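Single-stranded DNA-binding protein WHY1, chloroplastic (Solanum tuberosum, PDB 1L3A) is a homotetrameric single-stranded DNA-binding protein that activates transcription of the pathogenesis-related gene PR-10a upon elicitation. Local coordinates at residues G74-Q79 with S178-V183. Numbering follows the deposited sequence.
Sequences GMVMLQ and SAFNFV
Val76 and Phe180 meet where a helix packs on a β-sheet in the Whirly fold, a worked example of how a few apolar side chains can join residues more than a hundred positions apart in the chain. Strand 68-85 supplies Val76 from one antiparallel four-stranded sheet, and helix 170-188 supplies Phe180 and Val183. The tight part is the end of the Phe180 ring: CE1 lies 3.8 Å from Val76 CG1 and 3.9 Å from Val76 CG2, so both methyls of the valine bear on one ring carbon. The two side chains cross at roughly a right angle, Val76 CG1 meeting the ring obliquely. With CG set anti to its own carbonyl carbon (chi1 -77°), Phe180 reaches from the helix to the strand although the backbones stay well apart, the CA atoms of Val76 and Phe180 being 8.5 Å from each other. Val53 of strand 49-62 and Ile104 of helix 101-108 also touch both Val76 and Phe180 and belong to the same buried apolar cluster. Packing slackens toward Val183 and is thinner still at Leu78, while Met75, on the other side of the strand, turns away and is partly exposed. Elsewhere on the helix, Ala179 and Val183 pack on Trp190 of a neighbouring subunit. On the looser side, Val76 CG2 comes no nearer than 4.5 Å to Val183 CG2.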
# COMPACT_ATOMS: atom_id res chain seq x y z
N GLY C 74 -5.76 -6.97 -16.50
CA GLY C 74 -4.39 -7.35 -16.73
C GLY C 74 -4.14 -8.58 -15.88
O GLY C 74 -5.05 -9.07 -15.20
N MET C 75 -2.92 -9.10 -15.91
CA MET C 75 -2.53 -10.27 -15.14
C MET C 75 -1.01 -10.34 -14.98
O MET C 75 -0.28 -9.49 -15.49
CB MET C 75 -3.02 -11.54 -15.85
CG MET C 75 -2.59 -11.60 -17.30
SD MET C 75 -3.56 -12.76 -18.27
CE MET C 75 -5.10 -11.83 -18.51
N VAL C 76 -0.56 -11.34 -14.25
CA VAL C 76 0.85 -11.57 -14.03
C VAL C 76 1.19 -12.92 -14.69
O VAL C 76 0.51 -13.92 -14.47
CB VAL C 76 1.19 -11.61 -12.53
CG1 VAL C 76 2.57 -12.24 -12.32
CG2 VAL C 76 1.16 -10.19 -11.94
N MET C 77 2.25 -12.92 -15.49
CA MET C 77 2.70 -14.12 -16.18
C MET C 77 3.91 -14.70 -15.46
O MET C 77 4.87 -13.99 -15.17
CB MET C 77 3.11 -13.76 -17.62
CG MET C 77 3.14 -14.96 -18.56
SD MET C 77 1.49 -15.66 -18.73
CE MET C 77 0.54 -14.10 -18.98
N LEU C 78 3.84 -15.99 -15.15
CA LEU C 78 4.92 -16.71 -14.49
C LEU C 78 5.57 -17.59 -15.55
O LEU C 78 4.87 -18.21 -16.34
CB LEU C 78 4.39 -17.60 -13.35
CG LEU C 78 3.64 -16.92 -12.20
CD1 LEU C 78 3.16 -17.97 -11.18
CD2 LEU C 78 4.56 -15.93 -11.53
N GLN C 79 6.90 -17.63 -15.58
CA GLN C 79 7.60 -18.46 -16.54
C GLN C 79 8.59 -19.31 -15.76
O GLN C 79 9.40 -18.77 -15.00
CB GLN C 79 8.34 -17.61 -17.58
CG GLN C 79 7.41 -16.91 -18.57
CD GLN C 79 8.15 -16.11 -19.62
OE1 GLN C 79 8.91 -16.71 -20.42
NE2 GLN C 79 7.98 -14.88 -19.65
N SER C 178 4.84 -7.55 -2.17
CA SER C 178 4.95 -6.10 -2.33
C SER C 178 4.64 -5.70 -3.78
O SER C 178 3.83 -4.81 -4.03
CB SER C 178 6.35 -5.61 -1.95
OG SER C 178 6.41 -4.18 -1.99
N ALA C 179 5.27 -6.38 -4.73
CA ALA C 179 5.07 -6.10 -6.15
C ALA C 179 3.62 -6.36 -6.59
O ALA C 179 3.04 -5.57 -7.31
CB ALA C 179 6.04 -6.93 -6.99
N PHE C 180 3.04 -7.48 -6.15
CA PHE C 180 1.66 -7.80 -6.51
C PHE C 180 0.66 -6.77 -5.95
O PHE C 180 -0.34 -6.46 -6.61
CB PHE C 180 1.29 -9.20 -6.00
CG PHE C 180 1.85 -10.32 -6.84
CD1 PHE C 180 2.65 -10.06 -7.96
CD2 PHE C 180 1.59 -11.65 -6.50
CE1 PHE C 180 3.18 -11.11 -8.73
CE2 PHE C 180 2.12 -12.71 -7.26
CZ PHE C 180 2.91 -12.44 -8.38
N ASN C 181 0.90 -6.27 -4.75
CA ASN C 181 0.02 -5.29 -4.14
C ASN C 181 0.09 -3.99 -4.93
O ASN C 181 -0.91 -3.28 -5.08
CB ASN C 181 0.43 -5.01 -2.68
CG ASN C 181 -0.40 -5.79 -1.70
OD1 ASN C 181 -1.63 -5.81 -1.79
ND2 ASN C 181 0.26 -6.43 -0.73
N PHE C 182 1.28 -3.70 -5.44
CA PHE C 182 1.49 -2.51 -6.24
C PHE C 182 0.77 -2.57 -7.60
O PHE C 182 0.13 -1.59 -7.99
CB PHE C 182 2.98 -2.31 -6.47
CG PHE C 182 3.29 -1.31 -7.53
CD1 PHE C 182 3.28 0.05 -7.24
CD2 PHE C 182 3.55 -1.71 -8.83
CE1 PHE C 182 3.52 0.99 -8.22
CE2 PHE C 182 3.79 -0.78 -9.84
CZ PHE C 182 3.77 0.57 -9.55
N VAL C 183 0.89 -3.69 -8.32
CA VAL C 183 0.26 -3.78 -9.64
C VAL C 183 -1.22 -4.07 -9.69
O VAL C 183 -1.85 -3.84 -10.71
CB VAL C 183 0.91 -4.84 -10.58
CG1 VAL C 183 2.26 -4.39 -11.03
CG2 VAL C 183 0.93 -6.19 -9.92